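Local structure of FAD-binding oxidoreductase (Gulosibacter chungangensis, 7PBG) at residues 147-152 / 173-178; 134-139 / 376-381; 162-167 / 475-480; 123-128 / 204-209. The protein oxidises 4-ethylphenol and related 4-alkylphenols with a covalently bound FAD, dehydrogenating the alkyl side chain to yield products such as 4-vinylphenol. One frame throughout, in Å; residues are numbered along the deposited sequence.

Contact 1: 147-152 / 173-178. With FAD (flavin-adenine dinucleotide), chain C.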
# COMPACT_ATOMS: atom_id res chain seq x y z
N MET A 147 7.71 -15.67 10.83
CA MET A 147 6.55 -15.50 11.71
C MET A 147 5.36 -15.13 10.86
O MET A 147 5.49 -14.38 9.86
CB MET A 147 6.80 -14.34 12.68
CG MET A 147 7.78 -14.65 13.76
SD MET A 147 8.19 -13.10 14.58
CE MET A 147 6.56 -12.55 15.08
N ILE A 148 4.21 -15.59 11.28
CA ILE A 148 2.95 -15.06 10.71
C ILE A 148 2.44 -13.91 11.61
O ILE A 148 2.98 -13.65 12.68
CB ILE A 148 1.91 -16.15 10.53
CG1 ILE A 148 1.38 -16.66 11.87
CG2 ILE A 148 2.46 -17.30 9.70
CD1 ILE A 148 -0.01 -17.25 11.76
N ASP A 149 1.39 -13.27 11.14
CA ASP A 149 0.74 -12.13 11.84
C ASP A 149 -0.73 -12.48 11.97
O ASP A 149 -1.54 -12.19 11.05
CB ASP A 149 0.91 -10.78 11.13
CG ASP A 149 0.38 -9.64 11.98
OD1 ASP A 149 1.19 -8.99 12.64
OD2 ASP A 149 -0.84 -9.44 11.96
N PRO A 150 -1.12 -13.22 13.02
CA PRO A 150 -2.53 -13.60 13.17
C PRO A 150 -3.39 -12.46 13.72
O PRO A 150 -3.01 -11.67 14.59
CB PRO A 150 -2.50 -14.77 14.16
CG PRO A 150 -1.24 -14.52 15.01
CD PRO A 150 -0.27 -13.78 14.11
N ALA A 151 -4.64 -12.43 13.28
CA ALA A 151 -5.74 -11.77 14.01
C ALA A 151 -6.01 -12.55 15.30
O ALA A 151 -5.28 -13.56 15.62
CB ALA A 151 -6.96 -11.74 13.10
N GLU A 152 -7.01 -12.13 16.07
CA GLU A 152 -7.26 -12.62 17.44
C GLU A 152 -7.72 -14.07 17.41
O GLU A 152 -7.40 -14.79 18.38
CB GLU A 152 -8.26 -11.73 18.17
CG GLU A 152 -7.57 -10.48 18.69
CD GLU A 152 -8.12 -9.79 19.92
OE1 GLU A 152 -8.88 -10.41 20.71
OE2 GLU A 152 -7.71 -8.65 20.13
N ALA A 173 1.33 -6.06 11.36
CA ALA A 173 -0.11 -6.05 11.73
C ALA A 173 -0.98 -5.68 10.53
O ALA A 173 -2.17 -6.06 10.52
CB ALA A 173 -0.33 -5.10 12.89
N ASP A 174 -0.50 -4.83 9.63
CA ASP A 174 -1.33 -4.34 8.49
C ASP A 174 -1.27 -5.37 7.36
O ASP A 174 -0.38 -5.33 6.51
CB ASP A 174 -0.85 -2.97 7.99
CG ASP A 174 -1.78 -2.31 6.99
OD1 ASP A 174 -2.66 -2.99 6.48
OD2 ASP A 174 -1.68 -1.09 6.78
N HIS A 175 -2.22 -6.28 7.37
CA HIS A 175 -2.27 -7.43 6.46
C HIS A 175 -2.27 -6.94 5.02
O HIS A 175 -1.59 -7.53 4.20
CB HIS A 175 -3.46 -8.30 6.84
CG HIS A 175 -3.32 -8.88 8.21
ND1 HIS A 175 -4.36 -9.52 8.84
CD2 HIS A 175 -2.27 -8.89 9.08
CE1 HIS A 175 -3.94 -9.95 10.00
NE2 HIS A 175 -2.65 -9.58 10.19
N SER A 176 -2.91 -5.82 4.76
CA SER A 176 -2.99 -5.27 3.39
C SER A 176 -1.61 -4.84 2.91
O SER A 176 -1.39 -4.86 1.70
CB SER A 176 -3.94 -4.11 3.28
OG SER A 176 -3.40 -2.97 3.89
N MET A 177 -0.73 -4.41 3.79
CA MET A 177 0.64 -3.97 3.43
C MET A 177 1.49 -5.16 3.00
O MET A 177 2.29 -5.04 2.06
CB MET A 177 1.29 -3.31 4.66
CG MET A 177 2.70 -2.82 4.48
SD MET A 177 3.12 -1.77 5.95
CE MET A 177 1.59 -0.90 6.25
N TRP A 178 1.28 -6.32 3.60
CA TRP A 178 2.14 -7.50 3.36
C TRP A 178 1.57 -8.47 2.34
O TRP A 178 2.33 -9.31 1.88
CB TRP A 178 2.49 -8.13 4.70
CG TRP A 178 3.10 -7.07 5.56
CD1 TRP A 178 2.54 -6.45 6.64
CD2 TRP A 178 4.34 -6.40 5.30
NE1 TRP A 178 3.37 -5.49 7.11
CE2 TRP A 178 4.49 -5.43 6.32
CE3 TRP A 178 5.35 -6.54 4.34
CZ2 TRP A 178 5.60 -4.60 6.41
CZ3 TRP A 178 6.45 -5.70 4.42
CH2 TRP A 178 6.56 -4.74 5.43
PA FAD C . -13.92 -14.30 5.26
O1A FAD C . -15.23 -14.32 5.98
O2A FAD C . -13.53 -15.51 4.44
O5B FAD C . -13.91 -13.06 4.30
C5B FAD C . -14.37 -11.78 4.73
C4B FAD C . -14.87 -11.04 3.51
O4B FAD C . -13.79 -10.80 2.57
C3B FAD C . -15.93 -11.77 2.67
O3B FAD C . -17.24 -11.61 3.23
C2B FAD C . -15.72 -11.17 1.28
O2B FAD C . -16.37 -9.92 1.20
C1B FAD C . -14.20 -11.03 1.24
N9A FAD C . -13.50 -12.19 0.75
C8A FAD C . -12.90 -13.15 1.51
N7A FAD C . -12.32 -14.06 0.78
C5A FAD C . -12.61 -13.73 -0.52
C6A FAD C . -12.24 -14.30 -1.74
N6A FAD C . -11.53 -15.43 -1.83
N1A FAD C . -12.69 -13.69 -2.86
C2A FAD C . -13.40 -12.55 -2.75
N3A FAD C . -13.79 -11.90 -1.65
C4A FAD C . -13.35 -12.56 -0.56
N1 FAD C . -10.60 -8.98 12.77
C2 FAD C . -9.38 -8.51 12.59
O2 FAD C . -8.99 -8.14 11.45
N3 FAD C . -8.48 -8.48 13.59
C4 FAD C . -8.79 -8.84 14.87
O4 FAD C . -7.90 -8.87 15.74
C4X FAD C . -10.07 -9.30 15.12
N5 FAD C . -10.38 -9.63 16.34
C5X FAD C . -11.65 -10.09 16.56
C6 FAD C . -11.99 -10.48 17.86
C7 FAD C . -13.23 -11.01 18.16
C7M FAD C . -13.55 -11.43 19.58
C8 FAD C . -14.17 -11.17 17.12
C8M FAD C . -15.53 -11.73 17.39
C9 FAD C . -13.86 -10.75 15.84
C9A FAD C . -12.59 -10.22 15.51
N10 FAD C . -12.23 -9.86 14.22
C10 FAD C . -10.94 -9.39 13.98
C1' FAD C . -13.13 -10.05 13.06
C2' FAD C . -12.98 -11.42 12.38
O2' FAD C . -12.88 -12.49 13.38
C3' FAD C . -11.74 -11.58 11.49
O3' FAD C . -11.56 -10.42 10.70
C4' FAD C . -11.74 -12.80 10.56
O4' FAD C . -10.39 -13.15 10.21
C5' FAD C . -12.55 -12.54 9.32
O5' FAD C . -13.16 -13.73 8.81
P FAD C . -12.43 -14.64 7.72
O1P FAD C . -13.04 -16.01 7.77
O2P FAD C . -10.96 -14.51 7.97
O3P FAD C . -12.78 -13.94 6.33

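Contact 2: 134-139 / 376-381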
# COMPACT_ATOMS: atom_id res chain seq x y z
N THR A 134 -3.31 -23.09 10.48
CA THR A 134 -2.69 -23.93 9.44
C THR A 134 -1.38 -23.32 8.94
O THR A 134 -0.40 -24.06 8.78
CB THR A 134 -3.68 -24.15 8.29
OG1 THR A 134 -4.75 -24.85 8.92
CG2 THR A 134 -3.06 -24.97 7.18
N LEU A 135 -1.35 -21.99 8.68
CA LEU A 135 -0.15 -21.39 8.12
C LEU A 135 0.93 -21.43 9.20
O LEU A 135 2.04 -21.76 8.85
CB LEU A 135 -0.43 -19.96 7.66
CG LEU A 135 0.77 -19.27 7.02
CD1 LEU A 135 1.22 -19.99 5.77
CD2 LEU A 135 0.46 -17.79 6.71
N TYR A 136 0.55 -21.23 10.46
CA TYR A 136 1.52 -21.27 11.57
C TYR A 136 2.14 -22.66 11.59
O TYR A 136 3.40 -22.78 11.66
CB TYR A 136 0.84 -20.93 12.88
CG TYR A 136 1.70 -21.23 14.06
CD1 TYR A 136 2.78 -20.42 14.31
CD2 TYR A 136 1.47 -22.35 14.83
CE1 TYR A 136 3.59 -20.67 15.40
CE2 TYR A 136 2.30 -22.64 15.90
CZ TYR A 136 3.37 -21.81 16.16
OH TYR A 136 4.20 -22.08 17.22
N GLU A 137 1.30 -23.67 11.55
CA GLU A 137 1.79 -25.07 11.62
C GLU A 137 2.68 -25.35 10.39
O GLU A 137 3.75 -25.94 10.57
CB GLU A 137 0.62 -26.04 11.72
CG GLU A 137 -0.00 -26.01 13.11
CD GLU A 137 -1.25 -26.83 13.34
OE1 GLU A 137 -1.72 -27.43 12.37
OE2 GLU A 137 -1.76 -26.79 14.46
N ALA A 138 2.27 -24.93 9.20
CA ALA A 138 3.04 -25.19 7.95
C ALA A 138 4.41 -24.52 8.03
O ALA A 138 5.38 -25.17 7.66
CB ALA A 138 2.28 -24.78 6.73
N VAL A 139 4.48 -23.29 8.57
CA VAL A 139 5.76 -22.58 8.71
C VAL A 139 6.59 -23.31 9.77
O VAL A 139 7.77 -23.55 9.52
CB VAL A 139 5.54 -21.08 9.01
CG1 VAL A 139 6.83 -20.38 9.36
CG2 VAL A 139 4.84 -20.40 7.85
N THR A 376 3.83 -12.63 18.94
CA THR A 376 5.02 -13.39 18.51
C THR A 376 4.68 -14.36 17.38
O THR A 376 5.50 -15.23 17.08
CB THR A 376 5.71 -14.10 19.68
OG1 THR A 376 4.83 -15.04 20.30
CG2 THR A 376 6.27 -13.13 20.69
N GLY A 377 3.48 -14.25 16.80
CA GLY A 377 3.10 -15.01 15.62
C GLY A 377 2.50 -16.36 15.94
O GLY A 377 2.37 -17.16 15.02
N VAL A 378 2.11 -16.60 17.19
CA VAL A 378 1.50 -17.88 17.62
C VAL A 378 0.02 -17.66 17.73
O VAL A 378 -0.45 -16.94 18.61
CB VAL A 378 2.05 -18.36 18.96
CG1 VAL A 378 1.40 -19.68 19.36
CG2 VAL A 378 3.54 -18.49 18.89
N PRO A 379 -0.76 -18.14 16.76
CA PRO A 379 -2.19 -17.87 16.81
C PRO A 379 -2.86 -18.68 17.92
O PRO A 379 -2.36 -19.78 18.29
CB PRO A 379 -2.71 -18.31 15.43
CG PRO A 379 -1.66 -19.20 14.87
CD PRO A 379 -0.38 -19.04 15.66
N ASN A 380 -3.99 -18.19 18.40
CA ASN A 380 -4.78 -18.88 19.45
C ASN A 380 -6.25 -18.52 19.26
O ASN A 380 -6.57 -17.81 18.31
CB ASN A 380 -4.24 -18.60 20.86
CG ASN A 380 -4.30 -17.14 21.26
OD1 ASN A 380 -5.35 -16.51 21.18
ND2 ASN A 380 -3.15 -16.59 21.65
N ARG A 381 -7.11 -19.01 20.11
CA ARG A 381 -8.53 -18.54 20.11
C ARG A 381 -8.92 -18.12 21.53
O ARG A 381 -10.09 -18.22 21.91
CB ARG A 381 -9.43 -19.62 19.55
CG ARG A 381 -9.33 -20.94 20.28
CD ARG A 381 -10.21 -21.93 19.54
NE ARG A 381 -9.72 -22.20 18.20
CZ ARG A 381 -10.32 -23.00 17.31
NH1 ARG A 381 -11.48 -23.57 17.59
NH2 ARG A 381 -9.79 -23.18 16.12

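Contact 3: 162-167 / 475-480. With FAD (flavin-adenine dinucleotide), chain C.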
# COMPACT_ATOMS: atom_id res chain seq x y z
N THR A 162 -7.39 -10.44 5.04
CA THR A 162 -6.71 -9.44 4.20
C THR A 162 -7.75 -8.71 3.37
O THR A 162 -7.59 -7.47 3.24
CB THR A 162 -5.57 -10.07 3.40
OG1 THR A 162 -4.61 -10.62 4.31
CG2 THR A 162 -4.84 -9.07 2.55
N MET A 163 -8.67 -9.45 2.76
CA MET A 163 -9.67 -8.83 1.83
C MET A 163 -10.59 -7.86 2.58
O MET A 163 -11.24 -7.03 1.90
CB MET A 163 -10.55 -9.86 1.14
CG MET A 163 -9.84 -10.99 0.49
SD MET A 163 -9.20 -10.56 -1.10
CE MET A 163 -10.63 -10.28 -2.15
N GLU A 164 -10.66 -7.93 3.91
CA GLU A 164 -11.43 -6.98 4.74
C GLU A 164 -10.54 -5.85 5.29
O GLU A 164 -11.03 -5.10 6.13
CB GLU A 164 -12.08 -7.71 5.92
CG GLU A 164 -13.36 -8.39 5.50
CD GLU A 164 -14.53 -7.41 5.38
OE1 GLU A 164 -14.90 -7.09 4.21
OE2 GLU A 164 -15.09 -6.99 6.44
N HIS A 165 -9.27 -5.75 4.88
CA HIS A 165 -8.30 -4.84 5.52
C HIS A 165 -8.25 -5.17 7.00
O HIS A 165 -8.19 -4.26 7.86
CB HIS A 165 -8.62 -3.33 5.28
CG HIS A 165 -7.41 -2.45 5.41
ND1 HIS A 165 -6.94 -1.97 6.63
CD2 HIS A 165 -6.56 -1.94 4.48
CE1 HIS A 165 -5.88 -1.21 6.43
NE2 HIS A 165 -5.64 -1.17 5.12
N GLY A 166 -8.15 -6.46 7.31
CA GLY A 166 -8.02 -6.89 8.69
C GLY A 166 -6.63 -6.69 9.22
O GLY A 166 -5.69 -6.36 8.47
N VAL A 167 -6.47 -6.93 10.52
CA VAL A 167 -5.20 -6.58 11.22
C VAL A 167 -4.88 -7.62 12.27
O VAL A 167 -5.79 -8.28 12.82
CB VAL A 167 -5.24 -5.19 11.87
CG1 VAL A 167 -5.46 -4.11 10.83
CG2 VAL A 167 -6.29 -5.12 12.97
N ILE A 475 -16.09 5.20 9.92
CA ILE A 475 -16.05 3.72 10.04
C ILE A 475 -15.39 3.22 8.77
O ILE A 475 -15.81 3.65 7.69
CB ILE A 475 -17.48 3.20 10.24
CG1 ILE A 475 -18.05 3.62 11.60
CG2 ILE A 475 -17.54 1.71 10.02
CD1 ILE A 475 -17.29 3.04 12.76
N TYR A 476 -14.48 2.27 8.84
CA TYR A 476 -13.84 1.75 7.60
C TYR A 476 -14.03 0.24 7.47
O TYR A 476 -13.44 -0.31 6.58
CB TYR A 476 -12.35 2.05 7.65
CG TYR A 476 -11.72 1.53 8.90
CD1 TYR A 476 -11.35 0.20 9.02
CD2 TYR A 476 -11.65 2.33 10.03
CE1 TYR A 476 -10.88 -0.30 10.22
CE2 TYR A 476 -11.16 1.85 11.22
CZ TYR A 476 -10.80 0.52 11.32
OH TYR A 476 -10.31 0.04 12.50
N ARG A 477 -14.88 -0.37 8.28
CA ARG A 477 -15.24 -1.80 8.16
C ARG A 477 -16.59 -1.94 8.85
O ARG A 477 -16.75 -1.42 9.94
CB ARG A 477 -14.16 -2.66 8.82
CG ARG A 477 -14.28 -4.14 8.47
CD ARG A 477 -13.20 -4.95 9.07
NE ARG A 477 -13.39 -6.38 8.89
CZ ARG A 477 -12.57 -7.26 9.41
NH1 ARG A 477 -11.51 -6.84 10.08
NH2 ARG A 477 -12.78 -8.54 9.25
N ALA A 478 -17.55 -2.56 8.19
CA ALA A 478 -18.89 -2.60 8.80
C ALA A 478 -19.67 -3.83 8.36
O ALA A 478 -19.55 -4.27 7.22
CB ALA A 478 -19.59 -1.32 8.43
N HIS A 479 -20.55 -4.27 9.25
CA HIS A 479 -21.54 -5.32 9.01
C HIS A 479 -22.36 -5.00 7.76
O HIS A 479 -22.69 -3.79 7.50
CB HIS A 479 -22.40 -5.50 10.26
CG HIS A 479 -23.23 -6.73 10.27
ND1 HIS A 479 -24.37 -6.92 9.48
CD2 HIS A 479 -23.11 -7.85 11.02
CE1 HIS A 479 -24.90 -8.13 9.75
NE2 HIS A 479 -24.17 -8.70 10.73
N ASN A 480 -22.71 -6.03 7.02
CA ASN A 480 -23.69 -5.98 5.90
C ASN A 480 -24.82 -4.99 6.21
O ASN A 480 -25.14 -4.14 5.34
CB ASN A 480 -24.37 -7.33 5.64
CG ASN A 480 -23.41 -8.42 5.23
OD1 ASN A 480 -22.22 -8.17 5.02
ND2 ASN A 480 -23.94 -9.63 5.08
PA FAD C . -13.92 -14.30 5.26
O1A FAD C . -15.23 -14.32 5.98
O2A FAD C . -13.53 -15.51 4.44
O5B FAD C . -13.91 -13.06 4.30
C5B FAD C . -14.37 -11.78 4.73
C4B FAD C . -14.87 -11.04 3.51
O4B FAD C . -13.79 -10.80 2.57
C3B FAD C . -15.93 -11.77 2.67
O3B FAD C . -17.24 -11.61 3.23
C2B FAD C . -15.72 -11.17 1.28
O2B FAD C . -16.37 -9.92 1.20
C1B FAD C . -14.20 -11.03 1.24
N9A FAD C . -13.50 -12.19 0.75
C8A FAD C . -12.90 -13.15 1.51
N7A FAD C . -12.32 -14.06 0.78
C5A FAD C . -12.61 -13.73 -0.52
C6A FAD C . -12.24 -14.30 -1.74
N6A FAD C . -11.53 -15.43 -1.83
N1A FAD C . -12.69 -13.69 -2.86
C2A FAD C . -13.40 -12.55 -2.75
N3A FAD C . -13.79 -11.90 -1.65
C4A FAD C . -13.35 -12.56 -0.56
N1 FAD C . -10.60 -8.98 12.77
C2 FAD C . -9.38 -8.51 12.59
O2 FAD C . -8.99 -8.14 11.45
N3 FAD C . -8.48 -8.48 13.59
C4 FAD C . -8.79 -8.84 14.87
O4 FAD C . -7.90 -8.87 15.74
C4X FAD C . -10.07 -9.30 15.12
N5 FAD C . -10.38 -9.63 16.34
C5X FAD C . -11.65 -10.09 16.56
C6 FAD C . -11.99 -10.48 17.86
C7 FAD C . -13.23 -11.01 18.16
C7M FAD C . -13.55 -11.43 19.58
C8 FAD C . -14.17 -11.17 17.12
C8M FAD C . -15.53 -11.73 17.39
C9 FAD C . -13.86 -10.75 15.84
C9A FAD C . -12.59 -10.22 15.51
N10 FAD C . -12.23 -9.86 14.22
C10 FAD C . -10.94 -9.39 13.98
C1' FAD C . -13.13 -10.05 13.06
C2' FAD C . -12.98 -11.42 12.38
O2' FAD C . -12.88 -12.49 13.38
C3' FAD C . -11.74 -11.58 11.49
O3' FAD C . -11.56 -10.42 10.70
C4' FAD C . -11.74 -12.80 10.56
O4' FAD C . -10.39 -13.15 10.21
C5' FAD C . -12.55 -12.54 9.32
O5' FAD C . -13.16 -13.73 8.81
P FAD C . -12.43 -14.64 7.72
O1P FAD C . -13.04 -16.01 7.77
O2P FAD C . -10.96 -14.51 7.97
O3P FAD C . -12.78 -13.94 6.33
O HOH W 1 -16.41 -4.09 5.89
O HOH W 2 -10.13 -4.08 10.58

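Contact 4: 123-128 / 204-209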
# COMPACT_ATOMS: atom_id res chain seq x y z
N TYR A 123 8.27 -15.07 2.39
CA TYR A 123 6.82 -14.98 2.05
C TYR A 123 6.19 -16.37 2.03
O TYR A 123 6.87 -17.35 1.86
CB TYR A 123 6.58 -14.22 0.77
CG TYR A 123 7.01 -14.91 -0.50
CD1 TYR A 123 6.17 -15.79 -1.16
CD2 TYR A 123 8.27 -14.73 -1.02
CE1 TYR A 123 6.56 -16.44 -2.33
CE2 TYR A 123 8.65 -15.33 -2.20
CZ TYR A 123 7.80 -16.20 -2.87
OH TYR A 123 8.20 -16.83 -4.02
N ALA A 124 4.86 -16.39 2.08
CA ALA A 124 4.09 -17.62 1.87
C ALA A 124 3.05 -17.31 0.81
O ALA A 124 2.77 -16.13 0.53
CB ALA A 124 3.46 -18.07 3.17
N VAL A 125 2.55 -18.36 0.21
CA VAL A 125 1.46 -18.29 -0.78
C VAL A 125 0.31 -19.16 -0.28
O VAL A 125 0.55 -20.38 0.04
CB VAL A 125 1.91 -18.69 -2.20
CG1 VAL A 125 0.76 -18.65 -3.21
CG2 VAL A 125 3.09 -17.85 -2.64
N VAL A 126 -0.87 -18.58 -0.23
CA VAL A 126 -2.02 -19.29 0.39
C VAL A 126 -3.20 -19.33 -0.57
O VAL A 126 -3.41 -18.38 -1.34
CB VAL A 126 -2.41 -18.68 1.74
CG1 VAL A 126 -1.26 -18.80 2.72
CG2 VAL A 126 -2.84 -17.23 1.62
N GLU A 127 -3.95 -20.39 -0.45
CA GLU A 127 -5.31 -20.48 -1.02
C GLU A 127 -6.30 -19.97 0.02
O GLU A 127 -6.01 -19.76 1.21
CB GLU A 127 -5.57 -21.94 -1.45
CG GLU A 127 -4.65 -22.36 -2.59
CD GLU A 127 -5.00 -23.69 -3.21
OE1 GLU A 127 -5.38 -24.59 -2.44
OE2 GLU A 127 -5.01 -23.78 -4.48
N PRO A 128 -7.57 -19.80 -0.37
CA PRO A 128 -8.54 -19.20 0.52
C PRO A 128 -8.72 -19.87 1.89
O PRO A 128 -8.92 -19.21 2.87
CB PRO A 128 -9.84 -19.24 -0.29
CG PRO A 128 -9.37 -19.21 -1.71
CD PRO A 128 -8.08 -20.00 -1.75
N ALA A 204 8.70 -12.53 -9.23
CA ALA A 204 8.47 -11.38 -8.32
C ALA A 204 6.97 -11.15 -8.02
O ALA A 204 6.65 -10.16 -7.35
CB ALA A 204 9.09 -10.16 -8.96
N TRP A 205 6.09 -12.08 -8.41
CA TRP A 205 4.63 -11.95 -8.16
C TRP A 205 4.38 -11.62 -6.68
O TRP A 205 3.61 -10.71 -6.38
CB TRP A 205 3.92 -13.22 -8.54
CG TRP A 205 2.43 -13.14 -8.60
CD1 TRP A 205 1.65 -12.02 -8.60
CD2 TRP A 205 1.54 -14.25 -8.74
NE1 TRP A 205 0.34 -12.35 -8.77
CE2 TRP A 205 0.23 -13.71 -8.80
CE3 TRP A 205 1.71 -15.64 -8.87
CZ2 TRP A 205 -0.88 -14.53 -8.97
CZ3 TRP A 205 0.61 -16.44 -9.07
CH2 TRP A 205 -0.67 -15.89 -9.04
N HIS A 206 5.06 -12.29 -5.75
CA HIS A 206 4.82 -12.09 -4.30
C HIS A 206 5.91 -11.23 -3.66
O HIS A 206 5.92 -11.16 -2.44
CB HIS A 206 4.64 -13.48 -3.60
CG HIS A 206 3.69 -14.34 -4.36
ND1 HIS A 206 2.37 -13.96 -4.57
CD2 HIS A 206 3.84 -15.54 -4.99
CE1 HIS A 206 1.76 -14.88 -5.30
NE2 HIS A 206 2.61 -15.89 -5.54
N LEU A 207 6.79 -10.61 -4.45
CA LEU A 207 7.89 -9.79 -3.94
C LEU A 207 7.61 -8.31 -4.13
O LEU A 207 7.91 -7.55 -3.24
CB LEU A 207 9.20 -10.13 -4.66
CG LEU A 207 9.54 -11.60 -4.73
CD1 LEU A 207 10.83 -11.80 -5.51
CD2 LEU A 207 9.68 -12.16 -3.33
N TYR A 208 7.08 -7.92 -5.27
CA TYR A 208 7.00 -6.49 -5.64
C TYR A 208 5.56 -6.20 -6.05
O TYR A 208 5.10 -6.71 -7.05
CB TYR A 208 7.97 -6.18 -6.77
CG TYR A 208 7.88 -4.76 -7.23
CD1 TYR A 208 8.26 -3.73 -6.41
CD2 TYR A 208 7.31 -4.46 -8.46
CE1 TYR A 208 8.15 -2.41 -6.82
CE2 TYR A 208 7.21 -3.14 -8.88
CZ TYR A 208 7.63 -2.11 -8.07
OH TYR A 208 7.49 -0.79 -8.46
N PRO A 209 4.85 -5.35 -5.27
CA PRO A 209 3.45 -4.96 -5.54
C PRO A 209 3.40 -3.83 -6.57
O PRO A 209 3.14 -2.70 -6.22
CB PRO A 209 2.97 -4.50 -4.17
CG PRO A 209 4.17 -3.91 -3.54
CD PRO A 209 5.33 -4.75 -4.01

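Contact 1: 147-152 / 173-178
His-175 reaches across to Asp-149 with a short hydrogen bond, NE2 to OD2 2.5 Å with an N-H...O angle of 151°. The oxygen lies almost in the imidazole plane and is met on its anti side, while carboxylate and ring stand nearly perpendicular, 79° apart. Asp-149 CG is anti to its own N (chi1 -173°), which swings the carboxylate over to the histidine edge. OD1 of Asp-149 is bonded to Thr-170 OG1, and ND1 of His-175 to Asn-161 OD1, fixing the ring's rotation. Beyond this buried pair the interface thins. Ala-173 directs its CB away, and Asp-149 OD1 is 4.2 Å from Ala-173 CB. Asp-174, at the partly exposed N-cap of helix 175-178, accepts a weak capping bond from Ser-176 N on OD1, and Ser-176 OG donates to the same oxygen of Asp-174 at 2.7 Å. Ala-151 and Glu-152 line the flavin pocket, Ala-151 CB 3.6 Å from FAD N3 and Glu-152 N giving FAD O4 a weak bond, while Asp-149 and His-175 stand behind it, His-175 holding the FAD-binding Asn-161. Tyr-132 of helix 132-142 covers both Ala-151 and His-175, helix 158-163 flanks them through Thr-162, and Trp-178 lies against strand 226-237.

Contact 2: 134-139 / 376-381
Backbone approach is closest at Tyr-136 and Val-378, their CA atoms 6.9 Å apart, where helix 132-142 passes a loop with no regular structure. That loop leaves helix 363-375 through a Schellman motif: Gly-377, with positive phi (88°), is the C-prime residue, and Val-378 N and Gly-377 N turn back to the carbonyls of Glu-373 and Leu-374. The two parts belong to different sequence families, the FAD-binding domain and the C-terminal domain of FAD-linked oxidases, so this is a junction between the FAD-binding and C-terminal parts of the chain. No hydrogen bond crosses it. Tyr-136 carries the contact nearly alone, its CG anti to the backbone N (chi1 169°), which sends the ring off the helix and slantwise under Pro-379 and Val-378. Pro-379 CD lies over one ring face in a CH-pi contact, 3.9 Å from the centroid and 29° off the normal. Pro-379 CD is nearest the root of the ring, 3.4 Å from Tyr-136 CG. Val-378 CA covers the same face. Elsewhere the loop is held by Asn-380 ND2, bonded to Ala-370 O and Glu-373 OE1, and by the salt bridge of Arg-381 to Asp-154. On the helix, Leu-135 turns instead to the strands 114-118 and 123-126. At the far end of the tyrosine the packing is lighter: Val-378 CG2, which lies beside its own backbone N, is 4.1 Å from Tyr-136 CE1 and 4.0 Å from Tyr-136 OH. Nearer the middle, Gly-377 O comes obliquely to within 3.4 Å of Tyr-136 CD1.

Contact 3: 162-167 / 475-480
Arg-477 runs extended from CB past Glu-164 toward the flavin. From CB, with CG anti to the backbone N (chi1 -167°), the chain brings Arg-477 CG to 3.6 Å from Glu-164 OE2 and CD to 3.7 Å from Glu-164 O. Arg-477 NE then makes the salt bridge, 3.0 Å to Glu-164 OE2 at 148°; the oxygen is met on its anti side and is tilted out of the guanidinium plane. Around CZ, Glu-164 CB packs over one guanidinium face, the carboxylate plane turned 71° from it. At the tip Arg-477 NH1 donates to FAD O2 at 3.1 Å and to a water that gives His-165 O a weak bond, and Arg-477 NH2 donates to FAD O3' at 2.7 Å and to Asn-89 OD1. Glu-164 is shared: OE1 pairs with Lys-518, and OE2 also holds Asn-89 and a water bound to Ala-478 N. Beyond Gly-166, Val-167 grips the pyrimidine edge with N to FAD O2 at 2.9 Å and O to FAD N3 at 2.8 Å. A positive group beside the N1-C2 carbonyl of the isoalloxazine is characteristic of flavoprotein oxidase sites, where it probably stabilises negative charge on the reduced flavin.

Contact 4: 123-128 / 204-209
This is a buried apolar and CH-pi contact, joining strand 123-126 to the loop between strands 191-193 and 226-237 through Tyr-123 and Val-125 on one side and His-206 and Leu-207 on the other. His-206 CB sits over one face of the Tyr-123 ring, 4.0 Å from its centroid. The two rings themselves lie obliquely, planes at 45°. Tyr-123 CG occupies the crowded position (chi1 71°), which carries the ring over the loop; from the same side of the ring plane Leu-207 CD2 comes obliquely to 3.5 Å from Tyr-123 CE2. The strand belongs to the antiparallel sheet of the FAD-binding domain, paired with 114-118 and 226-237, and Tyr-123 and Val-125 both point from it to the loop. Val-125 CG2 lies over a face of the His-206 imidazole, 3.7 Å from the centroid and 3.4 Å from His-206 CD2. Trp-205 covers the opposite face, so the imidazole is sandwiched, and its ND1 is bonded to Cys-180 O. The backbone turns back on itself here, Ala-204 O accepting from the N atoms of both Leu-207 and Tyr-208. Leu-207 also packs on Ala-403 of the second subunit, and Tyr-208 meets the rings of Tyr-476 and His-439 of that subunit.

Overall arrangement
From the N terminus, contact 4 begins first, on strand 123-126, and closes at 204-209. Contact 2 starts next, on the following helix, and runs to 376-381, crossing contact 4. Contact 1, from 147-152 to 173-178, is the shortest loop and lies within both. Contact 3 opens at 162-167, inside contact 1, and closes last at 475-480, so it crosses all three others. Contacts 1 and 4 remain local to the first half of the chain; 2 and 3 tie its FAD-binding part to the C-terminal part, contact 3 beside the cofactor and contact 2 farther off. Ile-148 packs on Leu-135 and Gly-377, linking contacts 1 and 2, and His-175 packs on Gly-166, linking 1 and 3.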